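CRS2 (Zea mays, PDB 1RYB) is required for the splicing of group IIB introns in chloroplasts, acting in complexes with CAF1 or CAF2, and lacks peptidyl-tRNA hydrolase activity despite belonging to that family. Local coordinates at residues V42-A47 / Q181-V186; M53-I56 / L61-I64. All coordinates share one frame; numbering follows the deposited sequence.

Interaction 1. Residues V42-A47 / Q181-V186; sequences VDRIAA and QGVDAV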
loop_
_atom_site.group_PDB
_atom_site.type_symbol
_atom_site.label_atom_id
_atom_site.label_comp_id
_atom_site.label_asym_id
_atom_site.label_seq_id
_atom_site.Cartn_x
_atom_site.Cartn_y
_atom_site.Cartn_z
ATOM N N VAL A 42 -1.456 0.729 5.847
ATOM C CA VAL A 42 -0.189 0.798 6.545
ATOM C C VAL A 42 -0.333 1.445 7.960
ATOM O O VAL A 42 0.342 1.044 8.901
ATOM C CB VAL A 42 1.005 1.338 5.715
ATOM C CG1 VAL A 42 1.176 0.482 4.475
ATOM C CG2 VAL A 42 0.859 2.787 5.354
ATOM N N ASP A 43 -1.197 2.403 8.110
ATOM C CA ASP A 43 -1.396 2.960 9.438
ATOM C C ASP A 43 -1.877 1.918 10.369
ATOM O O ASP A 43 -1.508 1.882 11.507
ATOM C CB ASP A 43 -2.428 4.107 9.463
ATOM C CG ASP A 43 -1.838 5.409 8.914
ATOM O OD1 ASP A 43 -0.660 5.678 8.929
ATOM O OD2 ASP A 43 -2.758 6.234 8.457
ATOM N N ARG A 44 -2.728 1.078 9.872
ATOM C CA ARG A 44 -3.307 0.022 10.677
ATOM C C ARG A 44 -2.283 -1.034 10.972
ATOM O O ARG A 44 -2.200 -1.554 12.076
ATOM C CB ARG A 44 -4.563 -0.527 9.989
ATOM C CG ARG A 44 -5.169 -1.696 10.728
ATOM C CD ARG A 44 -5.755 -1.351 12.119
ATOM N NE ARG A 44 -6.263 -2.597 12.741
ATOM C CZ ARG A 44 -5.572 -3.455 13.519
ATOM N NH1 ARG A 44 -4.320 -3.248 13.940
ATOM N NH2 ARG A 44 -6.184 -4.558 13.921
ATOM N N ILE A 45 -1.437 -1.362 10.000
ATOM C CA ILE A 45 -0.381 -2.348 10.272
ATOM C C ILE A 45 0.585 -1.787 11.316
ATOM O O ILE A 45 0.977 -2.472 12.300
ATOM C CB ILE A 45 0.359 -2.722 8.985
ATOM C CG1 ILE A 45 -0.631 -3.524 8.105
ATOM C CG2 ILE A 45 1.662 -3.515 9.250
ATOM C CD1 ILE A 45 -0.164 -3.571 6.654
ATOM N N ALA A 46 0.941 -0.558 11.137
ATOM C CA ALA A 46 1.869 0.076 12.057
ATOM C C ALA A 46 1.320 0.076 13.444
ATOM O O ALA A 46 1.991 -0.252 14.426
ATOM C CB ALA A 46 2.172 1.502 11.625
ATOM N N ALA A 47 0.080 0.407 13.557
ATOM C CA ALA A 47 -0.516 0.349 14.853
ATOM C C ALA A 47 -0.459 -1.070 15.454
ATOM O O ALA A 47 -0.130 -1.247 16.603
ATOM C CB ALA A 47 -1.956 0.897 14.888
ATOM N N GLN A 181 -8.781 -7.303 7.877
ATOM C CA GLN A 181 -8.387 -8.528 7.184
ATOM C C GLN A 181 -6.981 -8.409 6.672
ATOM O O GLN A 181 -6.207 -9.385 6.693
ATOM C CB GLN A 181 -9.325 -8.786 6.007
ATOM C CG GLN A 181 -8.807 -9.933 5.134
ATOM C CD GLN A 181 -9.651 -10.129 3.892
ATOM O OE1 GLN A 181 -10.558 -9.309 3.590
ATOM N NE2 GLN A 181 -9.443 -11.276 3.230
ATOM N N GLY A 182 -6.691 -7.178 6.214
ATOM C CA GLY A 182 -5.375 -6.830 5.645
ATOM C C GLY A 182 -4.209 -6.999 6.615
ATOM O O GLY A 182 -3.113 -7.480 6.249
ATOM N N VAL A 183 -4.433 -6.634 7.847
ATOM C CA VAL A 183 -3.406 -6.738 8.827
ATOM C C VAL A 183 -2.928 -8.173 8.980
ATOM O O VAL A 183 -1.747 -8.496 9.049
ATOM C CB VAL A 183 -3.895 -6.145 10.160
ATOM C CG1 VAL A 183 -2.763 -6.293 11.174
ATOM C CG2 VAL A 183 -4.155 -4.657 9.946
ATOM N N ASP A 184 -3.865 -9.053 9.049
ATOM C CA ASP A 184 -3.528 -10.437 9.214
ATOM C C ASP A 184 -2.869 -11.026 7.921
ATOM O O ASP A 184 -1.960 -11.868 7.999
ATOM C CB ASP A 184 -4.834 -11.193 9.543
ATOM C CG ASP A 184 -4.747 -12.648 9.226
ATOM O OD1 ASP A 184 -4.712 -13.165 8.114
ATOM O OD2 ASP A 184 -4.569 -13.299 10.289
ATOM N N ALA A 185 -3.418 -10.679 6.731
ATOM C CA ALA A 185 -2.842 -11.207 5.490
ATOM C C ALA A 185 -1.407 -10.778 5.374
ATOM O O ALA A 185 -0.552 -11.486 4.870
ATOM C CB ALA A 185 -3.560 -10.626 4.260
ATOM N N VAL A 186 -1.148 -9.487 5.733
ATOM C CA VAL A 186 0.235 -8.980 5.589
ATOM C C VAL A 186 1.180 -9.672 6.571
ATOM O O VAL A 186 2.251 -10.106 6.205
ATOM C CB VAL A 186 0.291 -7.422 5.704
ATOM C CG1 VAL A 186 1.771 -6.966 5.824
ATOM C CG2 VAL A 186 -0.376 -6.860 4.458
#
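V183 meets R44 and I45 where two helices of the peptidyl-tRNA hydrolase fold cross each other in its alpha/beta framework. The short axes of 42-47 and 181-186 come within 9.3 Å and cross at -66°. No hydrogen bond links the two segments, so the contact rests on packing of side chains.

V183 carries most of it with one methyl, CG2. The CA atoms of I45 and V183 are only 5.5 Å apart, the nearest pair across the segments. R44 sends its chain across V183 at about a right angle. Its CG lies trans to the backbone N (chi1 176°), and the chain then bends at chi2 (66°). This bend curls the guanidinium back round the methyl. V183 CG2 therefore sits over the centre of one guanidinium face of R44, 4.0 Å above its plane. The 3.2 Å between R44 CG and V183 CG2 is unusually short for two carbons, so its detail is doubtful. The charged end is turned to other partners: R44 NE forms a salt bridge with E180, and NH1 forms one with E48. These acidic residues probably fix the rotation of the planar group and keep its face against the valine.

I45 runs past V183 in the opposite direction, with CG1 at 4.1 Å from V183 CG2. The same methyl thus touches both the arginine and the isoleucine. Beyond it, I45 crosses V186 at about a right angle. On the inner side, I45 also touches I105 of strand 102-108, while V186 reaches I20 and L103. Both helices therefore pack on the central strands through these residues. The end of I45 meets the branch point of V186: I45 CD1 is 4.0 Å from each of V186 CB, CG1 and CG2.

Interaction 2. Residues M53-I56 / L61-I64; sequences MNTI and LLGI
T55 and L62 form an antiparallel hydrogen-bonded pair, with T55 N to L62 O and L62 N to T55 O both at 2.8 Å. T55 N approaches L62 O almost in line with the carbonyl bond (C=O...N 164°). In the return bond, L62 N lies in the plane of the T55 carbonyl. L61 CA adds a C-H...O contact to T55 O.

On one face, L62 CD1 packs against T55 CB at 3.8 Å and also meets T55 CG2. L62 CG stands between its own backbone N and carbonyl carbon (chi1 62°), which sets it where CD1 can lie against T55 CB. The L62 side chain also touches V75 of strand 70-77. The pair belongs to the beta hairpin of strands 55-57 and 60-67, and a classic beta bulge sets N54 and T55 together opposite L62. An alanine in place of L62 would probably leave the T55 side chain without its apolar neighbour and open a gap beside V75.

On the other face, L61 CD2 lies 4.0 Å from I56 CG1 and 3.5 Å from M53 O. Before the bulge, M53 passes alongside G63, and M53 CG lies 3.6 Å from G63 N.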
loop_
_atom_site.group_PDB
_atom_site.type_symbol
_atom_site.label_atom_id
_atom_site.label_comp_id
_atom_site.label_asym_id
_atom_site.label_seq_id
_atom_site.Cartn_x
_atom_site.Cartn_y
_atom_site.Cartn_z
ATOM N N MET A 53 5.229 5.868 13.045
ATOM C CA MET A 53 5.727 6.325 11.762
ATOM C C MET A 53 6.269 7.789 11.823
ATOM O O MET A 53 5.759 8.701 11.188
ATOM C CB MET A 53 4.788 5.962 10.600
ATOM C CG MET A 53 4.858 4.446 10.137
ATOM S SD MET A 53 4.061 4.407 8.547
ATOM C CE MET A 53 2.378 4.148 9.092
ATOM N N ASN A 54 7.349 8.006 12.584
ATOM C CA ASN A 54 7.848 9.334 12.746
ATOM C C ASN A 54 9.274 9.605 12.238
ATOM O O ASN A 54 9.909 10.582 12.649
ATOM C CB ASN A 54 7.650 9.770 14.193
ATOM C CG ASN A 54 8.567 9.013 15.156
ATOM O OD1 ASN A 54 9.224 7.958 14.807
ATOM N ND2 ASN A 54 8.713 9.607 16.355
ATOM N N THR A 55 9.726 8.816 11.285
ATOM C CA THR A 55 11.009 9.095 10.704
ATOM C C THR A 55 10.762 9.726 9.391
ATOM O O THR A 55 9.918 9.246 8.622
ATOM C CB THR A 55 11.803 7.819 10.519
ATOM O OG1 THR A 55 12.063 7.344 11.814
ATOM C CG2 THR A 55 13.111 8.154 9.837
ATOM N N ILE A 56 11.452 10.855 9.144
ATOM C CA ILE A 56 11.377 11.544 7.874
ATOM C C ILE A 56 12.600 11.187 7.058
ATOM O O ILE A 56 13.706 11.456 7.497
ATOM C CB ILE A 56 11.279 13.064 8.065
ATOM C CG1 ILE A 56 9.808 13.361 8.545
ATOM C CG2 ILE A 56 11.588 13.733 6.690
ATOM C CD1 ILE A 56 9.507 14.822 8.904
ATOM N N LEU A 61 7.392 9.436 5.182
ATOM C CA LEU A 61 7.225 9.195 6.607
ATOM C C LEU A 61 7.433 7.690 6.736
ATOM O O LEU A 61 6.898 6.913 5.930
ATOM C CB LEU A 61 5.788 9.487 7.113
ATOM C CG LEU A 61 5.615 10.891 7.553
ATOM C CD1 LEU A 61 4.128 11.095 7.897
ATOM C CD2 LEU A 61 6.541 11.109 8.768
ATOM N N LEU A 62 8.228 7.246 7.724
ATOM C CA LEU A 62 8.339 5.823 7.874
ATOM C C LEU A 62 8.542 5.497 9.312
ATOM O O LEU A 62 8.879 6.387 10.114
ATOM C CB LEU A 62 9.433 5.187 6.992
ATOM C CG LEU A 62 10.847 5.668 7.282
ATOM C CD1 LEU A 62 11.581 4.744 8.301
ATOM C CD2 LEU A 62 11.692 5.733 6.009
ATOM N N GLY A 63 8.436 4.208 9.608
ATOM C CA GLY A 63 8.714 3.646 10.962
ATOM C C GLY A 63 9.433 2.322 10.806
ATOM O O GLY A 63 9.190 1.563 9.856
ATOM N N ILE A 64 10.242 2.027 11.772
ATOM C CA ILE A 64 11.002 0.812 11.733
ATOM C C ILE A 64 10.618 -0.081 12.901
ATOM O O ILE A 64 10.453 0.374 14.055
ATOM C CB ILE A 64 12.428 1.239 11.846
ATOM C CG1 ILE A 64 12.942 1.852 10.507
ATOM C CG2 ILE A 64 13.284 0.082 12.304
ATOM C CD1 ILE A 64 14.180 2.760 10.667
#

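How the interactions relate
The centres of the two interactions are about 16 Å apart, yet they touch through M53. M53 CE packs on A46 CB at 3.7 Å and also meets D43 of helix 37-48. Along the chain, strand 55-57 is the next element after helix 37-48. Interaction 2 is thus nested inside the long loop that interaction 1 closes by bringing helix 169-192 back to helix 37-48. Interaction 2 joins the two strands of the hairpin at one edge of the mixed sheet, where 55-57 is an outermost strand. Interaction 1 joins helices 37-48 and 169-192 beside strands nearer the middle. Both lie away from the annotated sites.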